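Long-range contact in glucuronoarabinoxylan endo-1,4-beta-xylanase (Clostridium papyrosolvens, PDB 4FMV), which probably hydrolyses beta-1,4 linkages within plant cell-wall polysaccharides such as xylan, here represented by its family 30 glycoside hydrolase catalytic part: residues P68-A73 / V125-D130. Sequence-based numbering, arbitrary orientation.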
ATOM      1  N   PRO A  68      18.904   4.115  10.377  1.00  8.60           N
ATOM      2  CA  PRO A  68      17.817   5.077  10.172  1.00  9.91           C
ATOM      3  C   PRO A  68      16.471   4.384   9.905  1.00  9.36           C
ATOM      4  O   PRO A  68      15.453   4.793  10.446  1.00 11.10           O
ATOM      5  CB  PRO A  68      18.273   5.867   8.937  1.00 10.93           C
ATOM      6  CG  PRO A  68      19.782   5.814   9.007  1.00  9.99           C
ATOM      7  CD  PRO A  68      20.049   4.390   9.486  1.00  8.99           C
ATOM      8  N   GLU A  69      16.466   3.342   9.088  1.00  8.77           N
ATOM      9  CA  GLU A  69      15.225   2.667   8.768  1.00  6.95           C
ATOM     10  C   GLU A  69      14.763   1.793   9.934  1.00  8.89           C
ATOM     11  O   GLU A  69      13.570   1.623  10.140  1.00  8.57           O
ATOM     12  CB  GLU A  69      15.353   1.864   7.469  1.00 10.19           C
ATOM     13  CG  GLU A  69      15.427   2.721   6.187  1.00 11.40           C
ATOM     14  CD  GLU A  69      14.081   3.282   5.778  1.00 10.76           C
ATOM     15  OE1 GLU A  69      13.852   3.452   4.554  1.00  9.65           O
ATOM     16  OE2 GLU A  69      13.258   3.569   6.677  1.00 11.97           O
ATOM     17  N   LEU A  70      15.703   1.242  10.700  1.00  9.42           N
ATOM     18  CA  LEU A  70      15.327   0.610  11.973  1.00 11.06           C
ATOM     19  C   LEU A  70      14.549   1.588  12.885  1.00 11.63           C
ATOM     20  O   LEU A  70      13.537   1.226  13.481  1.00 10.21           O
ATOM     21  CB  LEU A  70      16.549   0.036  12.712  1.00  8.65           C
ATOM     22  CG  LEU A  70      16.266  -0.413  14.159  1.00 11.87           C
ATOM     23  CD1 LEU A  70      15.326  -1.610  14.180  1.00  9.67           C
ATOM     24  CD2 LEU A  70      17.550  -0.740  14.928  1.00 11.65           C
ATOM     25  N   ALA A  71      15.024   2.825  13.001  1.00 11.67           N
ATOM     26  CA  ALA A  71      14.356   3.792  13.855  1.00 11.91           C
ATOM     27  C   ALA A  71      12.942   4.088  13.333  1.00  9.66           C
ATOM     28  O   ALA A  71      11.988   4.208  14.112  1.00  7.90           O
ATOM     29  CB  ALA A  71      15.197   5.083  13.984  1.00 12.69           C
ATOM     30  N   ASN A  72      12.813   4.211  12.015  1.00 11.34           N
ATOM     31  CA  ASN A  72      11.519   4.428  11.380  1.00 10.59           C
ATOM     32  C   ASN A  72      10.576   3.266  11.668  1.00 12.33           C
ATOM     33  O   ASN A  72       9.435   3.457  12.074  1.00 14.99           O
ATOM     34  CB  ASN A  72      11.715   4.636   9.872  1.00  7.37           C
ATOM     35  CG  ASN A  72      12.498   5.918   9.565  1.00 11.53           C
ATOM     36  OD1 ASN A  72      12.443   6.878  10.338  1.00 10.00           O
ATOM     37  ND2 ASN A  72      13.235   5.930   8.453  1.00  9.70           N
ATOM     38  N   ALA A  73      11.092   2.057  11.486  1.00 12.14           N
ATOM     39  CA  ALA A  73      10.363   0.831  11.774  1.00 11.36           C
ATOM     40  C   ALA A  73       9.878   0.786  13.213  1.00 11.41           C
ATOM     41  O   ALA A  73       8.728   0.426  13.475  1.00 11.04           O
ATOM     42  CB  ALA A  73      11.256  -0.388  11.474  1.00 10.88           C
ATOM     43  N   VAL A 125      16.434  -8.868   7.385  1.00  7.86           N
ATOM     44  CA  VAL A 125      15.427  -9.442   8.265  1.00  8.06           C
ATOM     45  C   VAL A 125      15.972  -9.705   9.681  1.00  7.36           C
ATOM     46  O   VAL A 125      15.313  -9.398  10.666  1.00  7.94           O
ATOM     47  CB  VAL A 125      14.899 -10.746   7.663  1.00 12.47           C
ATOM     48  CG1 VAL A 125      13.845 -11.391   8.583  1.00 12.17           C
ATOM     49  CG2 VAL A 125      14.341 -10.475   6.259  1.00  9.78           C
ATOM     50  N   LYS A 126      17.168 -10.282   9.786  1.00  8.49           N
ATOM     51  CA  LYS A 126      17.693 -10.645  11.099  1.00 10.47           C
ATOM     52  C   LYS A 126      18.095  -9.404  11.899  1.00 12.68           C
ATOM     53  O   LYS A 126      17.831  -9.319  13.097  1.00 13.46           O
ATOM     54  CB  LYS A 126      18.841 -11.657  10.999  1.00 10.87           C
ATOM     55  CG  LYS A 126      19.450 -12.059  12.358  1.00 14.21           C
ATOM     56  CD  LYS A 126      20.677 -12.954  12.138  1.00 17.19           C
ATOM     57  CE  LYS A 126      21.238 -13.556  13.447  1.00 15.81           C
ATOM     58  NZ  LYS A 126      21.793 -12.535  14.371  1.00 14.19           N
ATOM     59  N   TYR A 127      18.717  -8.427  11.247  1.00 12.13           N
ATOM     60  CA  TYR A 127      19.015  -7.155  11.919  1.00 10.59           C
ATOM     61  C   TYR A 127      17.750  -6.535  12.515  1.00 13.15           C
ATOM     62  O   TYR A 127      17.729  -6.087  13.669  1.00 16.11           O
ATOM     63  CB  TYR A 127      19.640  -6.179  10.920  1.00 10.65           C
ATOM     64  CG  TYR A 127      19.785  -4.770  11.431  1.00 12.59           C
ATOM     65  CD1 TYR A 127      20.615  -4.484  12.517  1.00 16.08           C
ATOM     66  CD2 TYR A 127      19.109  -3.708  10.825  1.00 12.37           C
ATOM     67  CE1 TYR A 127      20.772  -3.184  12.989  1.00 15.36           C
ATOM     68  CE2 TYR A 127      19.262  -2.397  11.297  1.00 11.98           C
ATOM     69  CZ  TYR A 127      20.094  -2.148  12.376  1.00 13.47           C
ATOM     70  OH  TYR A 127      20.246  -0.863  12.860  1.00 13.14           O
ATOM     71  N   MET A 128      16.682  -6.499  11.726  1.00 10.64           N
ATOM     72  CA  MET A 128      15.420  -5.994  12.243  1.00 12.14           C
ATOM     73  C   MET A 128      14.923  -6.840  13.427  1.00 14.35           C
ATOM     74  O   MET A 128      14.507  -6.303  14.479  1.00 14.26           O
ATOM     75  CB  MET A 128      14.376  -5.940  11.129  1.00  8.20           C
ATOM     76  CG  MET A 128      14.683  -4.897  10.081  1.00  7.07           C
ATOM     77  SD  MET A 128      14.435  -3.231  10.711  1.00 15.63           S
ATOM     78  CE  MET A 128      15.405  -2.283   9.539  1.00 10.52           C
ATOM     79  N   LYS A 129      14.958  -8.161  13.256  1.00 12.57           N
ATOM     80  CA  LYS A 129      14.511  -9.060  14.329  1.00 15.90           C
ATOM     81  C   LYS A 129      15.301  -8.905  15.633  1.00 16.11           C
ATOM     82  O   LYS A 129      14.732  -8.921  16.731  1.00 16.50           O
ATOM     83  CB  LYS A 129      14.586 -10.510  13.874  1.00 18.14           C
ATOM     84  CG  LYS A 129      14.170 -11.511  14.950  1.00 22.96           C
ATOM     85  CD  LYS A 129      14.118 -12.926  14.391  1.00 27.46           C
ATOM     86  CE  LYS A 129      13.627 -13.923  15.442  1.00 30.74           C
ATOM     87  NZ  LYS A 129      12.276 -13.548  15.956  1.00 31.78           N
ATOM     88  N   ASP A 130      16.619  -8.779  15.517  1.00 16.32           N
ATOM     89  CA  ASP A 130      17.484  -8.688  16.692  1.00 16.45           C
ATOM     90  C   ASP A 130      17.240  -7.366  17.423  1.00 16.82           C
ATOM     91  O   ASP A 130      17.558  -7.203  18.607  1.00 16.78           O
ATOM     92  CB  ASP A 130      18.956  -8.773  16.270  1.00 14.72           C
ATOM     93  CG  ASP A 130      19.364 -10.161  15.829  1.00 16.65           C
ATOM     94  OD1 ASP A 130      18.594 -11.120  16.064  1.00 18.17           O
ATOM     95  OD2 ASP A 130      20.471 -10.303  15.260  1.00 16.22           O
TER
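Leu70 meets Tyr127 and Met128 where two outer helices of the (beta/alpha)8 barrel, 67-78 and 114-130, pack against each other. Their segments cross at -53° with axes 10.8 Å apart, a separation filled by side chains, chiefly Leu70 from one helix and Tyr127 and Met128 from the other. Leu70 CB points at the other helix and lies 3.8 Å from Tyr127 OH, with CE2 hardly farther. A chi1 of 170° sets CG anti to the backbone N; from CG the two methyls part, CD2 coming within 3.4 Å of Tyr127 OH and also touching CZ, while CD1 rests 3.9 Å from Met128 SD. A forked, apolar residue suits this place because each methyl serves a different neighbour. Tyr127 contributes a broad hydrophobic ring, set aslant to the Leu70 side chain; the same ring meets Phe63 and touches Trp66.

Met128 starts from a CB that does not face helix 67-78, but its thioether chain is flexible, and the bend at chi2 (-71°) places SD beside Leu70 CD1. The Leu70 and Met128 chains run past one another, pointing in contrary senses; Met128 also touches Leu48 of strand 45-49. Ala73 CB makes a loose apolar contact with SD, adding little bulk on this side.

Glu69 and Asn72 turn their polar ends elsewhere. Asn72 ND2 gives an almost straight hydrogen bond of 3.0 Å to Glu69 OE2, arriving from above the carboxylate plane; this buried carboxylate is further satisfied by Ser23 and the backbone N of Arg49. The contact between the helices is mainly apolar: across it, carbon alone touches the Tyr127 hydroxyl and the backbone N of Leu70, the latter met by Met128 CE at 3.7 Å.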